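Local atomic coordinates of carbohydrate deacetylase Agd3 (Neosartorya fumigata, PDB entry 6NWZ), a protein that probably removes N-acetyl groups from the exopolysaccharide galactosaminogalactan as a zinc-binding carbohydrate esterase, and is required for biofilm formation in Aspergillus fumigatus. Residues A[303-308]-A[386-391]; A[612-617]-A[624-629]; A[641-646]-A[676-681]. All blocks are in the same frame, centred on the assembly; numbering follows the deposited sequence.

Contact 1 (A[303-308]-A[386-391]); sequences GHNGNG and ISHTFT. With ZN (zinc ion), chain L.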
loop_
_atom_site.group_PDB
_atom_site.type_symbol
_atom_site.label_atom_id
_atom_site.label_comp_id
_atom_site.label_asym_id
_atom_site.label_seq_id
_atom_site.Cartn_x
_atom_site.Cartn_y
_atom_site.Cartn_z
ATOM N N GLY A 303 14.413 -11.035 -8.101
ATOM C CA GLY A 303 14.053 -11.517 -9.414
ATOM C C GLY A 303 15.299 -11.833 -10.216
ATOM O O GLY A 303 16.138 -10.957 -10.447
ATOM N N HIS A 304 15.418 -13.093 -10.638
ATOM C CA HIS A 304 16.641 -13.617 -11.228
ATOM C C HIS A 304 16.565 -13.650 -12.750
ATOM O O HIS A 304 15.504 -13.860 -13.337
ATOM C CB HIS A 304 16.926 -15.033 -10.721
ATOM C CG HIS A 304 17.070 -15.131 -9.235
ATOM N ND1 HIS A 304 18.210 -14.732 -8.573
ATOM C CD2 HIS A 304 16.223 -15.592 -8.284
ATOM C CE1 HIS A 304 18.058 -14.939 -7.278
ATOM N NE2 HIS A 304 16.862 -15.460 -7.076
ATOM N N ASN A 305 17.723 -13.463 -13.386
ATOM C CA ASN A 305 17.897 -13.692 -14.817
ATOM C C ASN A 305 18.952 -14.780 -14.978
ATOM O O ASN A 305 20.149 -14.513 -14.834
ATOM C CB ASN A 305 18.307 -12.416 -15.535
ATOM C CG ASN A 305 17.275 -11.327 -15.407
ATOM O OD1 ASN A 305 17.349 -10.487 -14.511
ATOM N ND2 ASN A 305 16.300 -11.329 -16.305
ATOM N N GLY A 306 18.508 -16.001 -15.286
ATOM C CA GLY A 306 19.424 -17.126 -15.345
ATOM C C GLY A 306 20.548 -16.956 -16.349
ATOM O O GLY A 306 21.662 -17.437 -16.122
ATOM N N ASN A 307 20.280 -16.277 -17.468
ATOM C CA ASN A 307 21.309 -16.127 -18.493
ATOM C C ASN A 307 22.498 -15.325 -17.977
ATOM O O ASN A 307 23.631 -15.537 -18.426
ATOM C CB ASN A 307 20.718 -15.474 -19.744
ATOM C CG ASN A 307 21.672 -15.501 -20.928
ATOM O OD1 ASN A 307 22.001 -16.565 -21.454
ATOM N ND2 ASN A 307 22.106 -14.322 -21.367
ATOM N N GLY A 308 22.266 -14.412 -17.031
ATOM C CA GLY A 308 23.374 -13.708 -16.411
ATOM C C GLY A 308 24.297 -14.630 -15.639
ATOM O O GLY A 308 25.485 -14.333 -15.469
ATOM N N ILE A 386 11.836 -15.084 -7.404
ATOM C CA ILE A 386 10.855 -15.078 -8.482
ATOM C C ILE A 386 11.611 -14.907 -9.793
ATOM O O ILE A 386 12.739 -14.408 -9.816
ATOM C CB ILE A 386 9.800 -13.961 -8.276
ATOM C CG1 ILE A 386 8.606 -14.160 -9.216
ATOM C CG2 ILE A 386 10.445 -12.592 -8.439
ATOM C CD1 ILE A 386 7.641 -13.003 -9.215
ATOM N N SER A 387 10.996 -15.343 -10.892
ATOM C CA SER A 387 11.633 -15.278 -12.202
ATOM C C SER A 387 11.519 -13.884 -12.807
ATOM O O SER A 387 10.474 -13.232 -12.717
ATOM C CB SER A 387 11.012 -16.295 -13.161
ATOM O OG SER A 387 11.547 -16.149 -14.469
ATOM N N HIS A 388 12.599 -13.441 -13.447
ATOM C CA HIS A 388 12.651 -12.173 -14.166
ATOM C C HIS A 388 12.994 -12.402 -15.639
ATOM O O HIS A 388 13.610 -11.547 -16.284
ATOM C CB HIS A 388 13.656 -11.230 -13.502
ATOM C CG HIS A 388 13.511 -9.795 -13.902
ATOM N ND1 HIS A 388 12.294 -9.147 -13.935
ATOM C CD2 HIS A 388 14.436 -8.876 -14.267
ATOM C CE1 HIS A 388 12.475 -7.893 -14.314
ATOM N NE2 HIS A 388 13.767 -7.704 -14.521
ATOM N N THR A 389 12.584 -13.563 -16.169
ATOM C CA THR A 389 12.918 -14.095 -17.495
ATOM C C THR A 389 14.389 -14.481 -17.610
ATOM O O THR A 389 15.224 -14.054 -16.805
ATOM C CB THR A 389 12.552 -13.122 -18.621
ATOM O OG1 THR A 389 13.417 -11.979 -18.586
ATOM C CG2 THR A 389 11.106 -12.684 -18.490
ATOM N N PHE A 390 14.713 -15.296 -18.615
ATOM C CA PHE A 390 16.049 -15.876 -18.694
ATOM C C PHE A 390 17.073 -14.842 -19.151
ATOM O O PHE A 390 18.049 -14.565 -18.445
ATOM C CB PHE A 390 16.036 -17.094 -19.624
ATOM C CG PHE A 390 17.306 -17.902 -19.591
ATOM C CD1 PHE A 390 17.713 -18.538 -18.430
ATOM C CD2 PHE A 390 18.084 -18.037 -20.728
ATOM C CE1 PHE A 390 18.881 -19.286 -18.404
ATOM C CE2 PHE A 390 19.251 -18.783 -20.708
ATOM C CZ PHE A 390 19.649 -19.406 -19.546
ATOM N N THR A 391 16.856 -14.240 -20.319
ATOM C CA THR A 391 17.835 -13.344 -20.922
ATOM C C THR A 391 17.487 -11.872 -20.757
ATOM O O THR A 391 18.246 -11.017 -21.227
ATOM C CB THR A 391 17.994 -13.660 -22.414
ATOM O OG1 THR A 391 16.903 -13.088 -23.147
ATOM C CG2 THR A 391 17.992 -15.155 -22.630
HETATM ZN ZN ZN L . 14.900 -5.937 -15.269
HETATM O O HOH W 1 21.407 -11.948 -20.323
#
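One face of the F390 ring receives the first turn of helix 306-313: N307 N stands 3.4 Å from CE1, displaced toward the rim, and N307 CB makes a CH-pi contact 3.9 Å from the ring centroid. F390 CB points away from segment 303-308, and the ring returns because its CG lies anti to the backbone N (chi1 -170°). At the edge of the H388 imidazole, in its plane, sits N305 OD1, 3.3 Å from CD2, with amide and ring planes 70° apart. N305 ND2 gives a weak hydrogen bond of 3.0 Å to T389 O. Two parallel bridges, G303 with I386 and H304 with S387, precede these side chains; H304 N bonds I386 O at 3.1 Å and H388 N bonds H304 O at 2.9 Å. N307 N donates to F390 O at 3.0 Å from above the carbonyl plane, so its N-H is spent there although the N lies over the ring. H388 NE2 binds zinc at 2.2 Å, D256 and H392 completing the protein ligands, an Asp-His-His set as in polysaccharide deacetylases. The H388 N bond fixes the ligand's backbone and the N305 amide borders its ring, consistent with holding NE2 toward the metal.

Contact 2 (A[612-617]-A[624-629]); sequences YGLSYA and TAVTVT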
loop_
_atom_site.group_PDB
_atom_site.type_symbol
_atom_site.label_atom_id
_atom_site.label_comp_id
_atom_site.label_asym_id
_atom_site.label_seq_id
_atom_site.Cartn_x
_atom_site.Cartn_y
_atom_site.Cartn_z
ATOM N N TYR A 612 -20.553 -7.837 0.954
ATOM C CA TYR A 612 -20.592 -8.244 2.350
ATOM C C TYR A 612 -20.940 -7.058 3.240
ATOM O O TYR A 612 -20.672 -5.900 2.907
ATOM C CB TYR A 612 -19.255 -8.851 2.783
ATOM C CG TYR A 612 -18.080 -7.901 2.737
ATOM C CD1 TYR A 612 -17.794 -7.060 3.806
ATOM C CD2 TYR A 612 -17.248 -7.856 1.631
ATOM C CE1 TYR A 612 -16.723 -6.196 3.767
ATOM C CE2 TYR A 612 -16.171 -6.995 1.583
ATOM C CZ TYR A 612 -15.913 -6.168 2.652
ATOM O OH TYR A 612 -14.841 -5.309 2.603
ATOM N N GLY A 613 -21.544 -7.361 4.383
ATOM C CA GLY A 613 -21.906 -6.330 5.335
ATOM C C GLY A 613 -21.901 -6.874 6.746
ATOM O O GLY A 613 -21.959 -8.088 6.972
ATOM N N LEU A 614 -21.827 -5.951 7.699
ATOM C CA LEU A 614 -21.863 -6.281 9.113
ATOM C C LEU A 614 -23.028 -5.557 9.769
ATOM O O LEU A 614 -23.465 -4.498 9.307
ATOM C CB LEU A 614 -20.548 -5.899 9.810
ATOM C CG LEU A 614 -20.336 -6.353 11.258
ATOM C CD1 LEU A 614 -20.233 -7.868 11.347
ATOM C CD2 LEU A 614 -19.096 -5.700 11.845
ATOM N N SER A 615 -23.542 -6.150 10.839
ATOM C CA SER A 615 -24.526 -5.504 11.690
ATOM C C SER A 615 -24.253 -5.921 13.124
ATOM O O SER A 615 -23.747 -7.017 13.376
ATOM C CB SER A 615 -25.960 -5.871 11.291
ATOM O OG SER A 615 -26.165 -7.268 11.386
ATOM N N TYR A 616 -24.574 -5.038 14.063
ATOM C CA TYR A 616 -24.349 -5.323 15.471
ATOM C C TYR A 616 -25.622 -5.080 16.267
ATOM O O TYR A 616 -26.361 -4.125 16.007
ATOM C CB TYR A 616 -23.190 -4.487 16.038
ATOM C CG TYR A 616 -23.362 -2.988 15.955
ATOM C CD1 TYR A 616 -23.957 -2.279 16.992
ATOM C CD2 TYR A 616 -22.905 -2.276 14.852
ATOM C CE1 TYR A 616 -24.108 -0.904 16.926
ATOM C CE2 TYR A 616 -23.052 -0.899 14.779
ATOM C CZ TYR A 616 -23.651 -0.219 15.819
ATOM O OH TYR A 616 -23.803 1.147 15.754
ATOM N N ALA A 617 -25.873 -5.960 17.233
ATOM C CA ALA A 617 -27.032 -5.850 18.104
ATOM C C ALA A 617 -26.655 -5.118 19.384
ATOM O O ALA A 617 -25.569 -5.323 19.936
ATOM C CB ALA A 617 -27.593 -7.232 18.438
ATOM N N THR A 624 -23.356 -6.123 21.979
ATOM C CA THR A 624 -23.168 -7.470 22.498
ATOM C C THR A 624 -22.829 -8.517 21.447
ATOM O O THR A 624 -22.293 -9.570 21.812
ATOM C CB THR A 624 -24.425 -7.934 23.252
ATOM O OG1 THR A 624 -25.554 -7.908 22.370
ATOM C CG2 THR A 624 -24.694 -7.026 24.437
ATOM N N ALA A 625 -23.117 -8.269 20.171
ATOM C CA ALA A 625 -22.895 -9.273 19.141
ATOM C C ALA A 625 -22.851 -8.602 17.776
ATOM O O ALA A 625 -23.262 -7.451 17.614
ATOM C CB ALA A 625 -23.981 -10.353 19.168
ATOM N N VAL A 626 -22.341 -9.350 16.792
ATOM C CA VAL A 626 -22.289 -8.914 15.402
ATOM C C VAL A 626 -22.714 -10.073 14.509
ATOM O O VAL A 626 -22.619 -11.243 14.884
ATOM C CB VAL A 626 -20.888 -8.412 14.986
ATOM C CG1 VAL A 626 -20.544 -7.132 15.718
ATOM C CG2 VAL A 626 -19.841 -9.477 15.258
ATOM N N THR A 627 -23.182 -9.732 13.309
ATOM C CA THR A 627 -23.623 -10.712 12.324
ATOM C C THR A 627 -23.039 -10.356 10.966
ATOM O O THR A 627 -23.166 -9.215 10.510
ATOM C CB THR A 627 -25.153 -10.776 12.238
ATOM O OG1 THR A 627 -25.686 -11.201 13.500
ATOM C CG2 THR A 627 -25.594 -11.751 11.154
ATOM N N VAL A 628 -22.402 -11.335 10.328
ATOM C CA VAL A 628 -21.784 -11.166 9.019
ATOM C C VAL A 628 -22.761 -11.648 7.960
ATOM O O VAL A 628 -23.337 -12.736 8.087
ATOM C CB VAL A 628 -20.461 -11.942 8.923
ATOM C CG1 VAL A 628 -19.846 -11.758 7.551
ATOM C CG2 VAL A 628 -19.507 -11.497 10.012
ATOM N N THR A 629 -22.938 -10.850 6.911
ATOM C CA THR A 629 -23.857 -11.183 5.835
ATOM C C THR A 629 -23.234 -10.806 4.499
ATOM O O THR A 629 -22.268 -10.045 4.433
ATOM C CB THR A 629 -25.198 -10.460 5.989
ATOM O OG1 THR A 629 -24.955 -9.065 6.204
ATOM C CG2 THR A 629 -25.985 -11.022 7.160
HETATM O O HOH W 2 -25.596 -7.721 8.658
#
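G613 and T629 begin a ladder of backbone hydrogen bonds that ties 612-617 to 624-629. G613 N donates to T629 O at 2.8 Å, and T629 N returns a bond to G613 O. Two residues further on, the S615 and T627 pair is bonded both ways, T627 N to S615 O at 2.8 Å being the shorter. The ladder reaches the turn end of the segments with T624 N donating to A617 O in a nearly straight bond. In the non-hydrogen-bonded pairs, CA-H...O contacts supplement it, as between V626 CA and S615 O and between Y616 CA and A625 O.

These are the arms of an antiparallel beta hairpin, strands 613-618 and 622-629, which run at 157° to each other. Its first arm pairs on its other edge with strand 22-31, and its second with strand 674-683, where T624, V626 and V628 bond to L678, F676 and V674.

Apolar contacts gather on the face carrying L614, Y616, V626 and V628. The two L614 torsions together (chi1 -172°, chi2 66°) turn CD1 toward 624-629, where this methyl lies 3.3 Å from T627 O and between two valines, 3.7 Å from V626 CB and 3.9 Å from V628 CG2. Y616 contributes through CB alone, 3.8 Å from V626 CG1, while its ring leads away from the hairpin partner toward V23 and S25. Strand 639-643 covers this face, F643 touching V626, and I639 and V641 touching V628.

The other face, with A617 and A625 at one end, carries S615, T627 and T629. A water links S615 OG, at 2.8 Å, with T629 OG1, at 2.9 Å, and gives a weak bond to T627 O. T627 OG1 instead pairs with T675 OG1.

Contact 3 (A[641-646]-A[676-681]); sequences VTFPVA and FTLSTP. With MAN (alpha-D-mannopyranose), chain E.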
loop_
_atom_site.group_PDB
_atom_site.type_symbol
_atom_site.label_atom_id
_atom_site.label_comp_id
_atom_site.label_asym_id
_atom_site.label_seq_id
_atom_site.Cartn_x
_atom_site.Cartn_y
_atom_site.Cartn_z
ATOM N N VAL A 641 -13.394 -9.646 9.543
ATOM C CA VAL A 641 -14.094 -8.930 10.605
ATOM C C VAL A 641 -13.081 -8.575 11.682
ATOM O O VAL A 641 -12.387 -9.456 12.200
ATOM C CB VAL A 641 -15.252 -9.756 11.199
ATOM C CG1 VAL A 641 -16.029 -8.934 12.223
ATOM C CG2 VAL A 641 -16.178 -10.234 10.102
ATOM N N THR A 642 -12.997 -7.291 12.013
ATOM C CA THR A 642 -12.037 -6.786 12.984
ATOM C C THR A 642 -12.723 -6.583 14.330
ATOM O O THR A 642 -13.752 -5.903 14.412
ATOM C CB THR A 642 -11.419 -5.476 12.489
ATOM O OG1 THR A 642 -10.693 -5.728 11.279
ATOM C CG2 THR A 642 -10.483 -4.881 13.532
ATOM N N PHE A 643 -12.152 -7.180 15.380
ATOM C CA PHE A 643 -12.718 -7.157 16.721
ATOM C C PHE A 643 -11.837 -6.358 17.665
ATOM O O PHE A 643 -10.631 -6.629 17.752
ATOM C CB PHE A 643 -12.883 -8.583 17.262
ATOM C CG PHE A 643 -14.024 -9.338 16.651
ATOM C CD1 PHE A 643 -13.846 -10.071 15.490
ATOM C CD2 PHE A 643 -15.274 -9.324 17.246
ATOM C CE1 PHE A 643 -14.896 -10.772 14.930
ATOM C CE2 PHE A 643 -16.329 -10.020 16.691
ATOM C CZ PHE A 643 -16.140 -10.744 15.530
ATOM N N PRO A 644 -12.394 -5.379 18.392
ATOM C CA PRO A 644 -11.619 -4.692 19.434
ATOM C C PRO A 644 -11.687 -5.432 20.763
ATOM O O PRO A 644 -10.881 -5.201 21.670
ATOM C CB PRO A 644 -12.299 -3.323 19.519
ATOM C CG PRO A 644 -13.741 -3.631 19.204
ATOM C CD PRO A 644 -13.743 -4.802 18.237
ATOM N N VAL A 645 -12.678 -6.308 20.887
ATOM C CA VAL A 645 -12.831 -7.195 22.030
ATOM C C VAL A 645 -12.975 -8.607 21.490
ATOM O O VAL A 645 -13.668 -8.830 20.491
ATOM C CB VAL A 645 -14.047 -6.815 22.903
ATOM C CG1 VAL A 645 -14.218 -7.815 24.028
ATOM C CG2 VAL A 645 -13.878 -5.418 23.465
ATOM N N ALA A 646 -12.311 -9.556 22.135
ATOM C CA ALA A 646 -12.322 -10.924 21.647
ATOM C C ALA A 646 -13.740 -11.487 21.690
ATOM O O ALA A 646 -14.435 -11.328 22.703
ATOM C CB ALA A 646 -11.381 -11.792 22.477
ATOM N N PHE A 676 -21.306 -13.574 15.977
ATOM C CA PHE A 676 -20.303 -13.679 17.026
ATOM C C PHE A 676 -20.767 -12.908 18.254
ATOM O O PHE A 676 -21.292 -11.797 18.138
ATOM C CB PHE A 676 -18.944 -13.133 16.559
ATOM C CG PHE A 676 -18.360 -13.874 15.389
ATOM C CD1 PHE A 676 -18.680 -13.509 14.093
ATOM C CD2 PHE A 676 -17.490 -14.936 15.588
ATOM C CE1 PHE A 676 -18.147 -14.192 13.015
ATOM C CE2 PHE A 676 -16.953 -15.622 14.515
ATOM C CZ PHE A 676 -17.282 -15.249 13.227
ATOM N N THR A 677 -20.565 -13.497 19.428
ATOM C CA THR A 677 -20.912 -12.869 20.695
ATOM C C THR A 677 -19.664 -12.267 21.328
ATOM O O THR A 677 -18.663 -12.964 21.521
ATOM C CB THR A 677 -21.550 -13.881 21.646
ATOM O OG1 THR A 677 -22.864 -14.207 21.182
ATOM C CG2 THR A 677 -21.642 -13.312 23.052
ATOM N N LEU A 678 -19.727 -10.977 21.646
ATOM C CA LEU A 678 -18.604 -10.311 22.292
ATOM C C LEU A 678 -18.427 -10.839 23.711
ATOM O O LEU A 678 -19.380 -10.871 24.495
ATOM C CB LEU A 678 -18.825 -8.799 22.316
ATOM C CG LEU A 678 -18.231 -7.965 21.181
ATOM C CD1 LEU A 678 -18.546 -8.564 19.820
ATOM C CD2 LEU A 678 -18.757 -6.545 21.273
ATOM N N SER A 679 -17.202 -11.261 24.038
ATOM C CA SER A 679 -16.927 -11.745 25.388
ATOM C C SER A 679 -17.150 -10.645 26.417
ATOM O O SER A 679 -17.814 -10.856 27.438
ATOM C CB SER A 679 -15.497 -12.276 25.470
ATOM O OG SER A 679 -14.567 -11.253 25.163
ATOM N N THR A 680 -16.591 -9.466 26.167
ATOM C CA THR A 680 -16.856 -8.282 26.975
ATOM C C THR A 680 -17.625 -7.274 26.125
ATOM O O THR A 680 -17.046 -6.682 25.197
ATOM C CB THR A 680 -15.551 -7.676 27.503
ATOM O OG1 THR A 680 -15.069 -8.452 28.611
ATOM C CG2 THR A 680 -15.771 -6.246 27.979
ATOM N N PRO A 681 -18.920 -7.077 26.371
ATOM C CA PRO A 681 -19.712 -6.177 25.519
ATOM C C PRO A 681 -19.174 -4.755 25.518
ATOM O O PRO A 681 -18.723 -4.236 26.541
ATOM C CB PRO A 681 -21.110 -6.241 26.143
ATOM C CG PRO A 681 -21.160 -7.561 26.802
ATOM C CD PRO A 681 -19.767 -7.815 27.321
HETATM C C1 MAN E . -14.011 -9.373 28.260
HETATM C C2 MAN E . -14.164 -9.796 29.742
HETATM C C3 MAN E . -13.795 -8.630 30.679
HETATM C C4 MAN E . -12.405 -8.062 30.345
HETATM C C5 MAN E . -12.323 -7.678 28.858
HETATM C C6 MAN E . -10.912 -7.296 28.440
HETATM O O2 MAN E . -13.274 -10.870 30.079
HETATM O O3 MAN E . -13.870 -9.005 32.061
HETATM O O4 MAN E . -12.147 -6.900 31.130
HETATM O O5 MAN E . -12.750 -8.786 27.999
HETATM O O6 MAN E . -10.779 -7.524 27.040
#
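F643 and F676 meet as a T-shaped (edge-to-face) pair, the edge of F643 directed at the face of F676, with centroids 5.6 Å apart and planes at 71°. The pair lies between two sheets, the three-stranded antiparallel one that contains strand 639-643, ending at F643, and the one in which strand 674-683, with F676, neighbours strand 622-629. The leading atom is F643 CZ, 3.8 Å from F676 CB. Beside it, F643 CE2 comes within 4.1 Å of L678 CD1, so that the methyl stands at the ring edge near its plane. V665 also touches the F643 side chain, and V667 that of F676, so the surroundings are largely apolar.

Beyond the strand, the chain of 641-646 passes through P644 and brings V645 to the corner that 676-681 makes at S679 and T680. The V645 side chain starts toward that corner. Its CB is 3.8 Å from T680 O; at the tip, CG1, anti to the backbone N (chi1 176°), reaches 3.3 Å from the same oxygen and also meets T680 N, while CG2 is 3.8 Å from T680 O. The isopropyl group thus lies against the T680 carbonyl oxygen, and I682 touches it as well.

At A646 the contact becomes polar. S679 N donates to A646 O at 3.1 Å, in the carbonyl plane and with an N-H...O angle of 154°, joining the loop after strand 639-643 to the corner. S679 OG also points to A646 O, although the very short separation modelled there is doubtful. The next residue carries an O-linked mannose: T680 OG1 is bonded covalently to C1 of the sugar at 1.4 Å.

Overall arrangement
Contact 1 belongs to the deacetylase domain and is almost wholly buried; contacts 2 and 3 lie on the opposite side of the chain's centre and are only partly buried. The centres of contacts 1 and 2 are about 48 Å apart. In 303-308/386-391, parallel strand ends and the loops after them hold a zinc ligand, with amides and backbone polar groups beside it. By contrast, contact 2 rests on a regular strand ladder with one apolar and one mixed face, and contact 3 on apolar packing between sheets that gives way to a glycosylated surface corner. Contacts 2 and 3 share a sheet through strands 622-629 and 674-683, and strand 639-643 packs on its face.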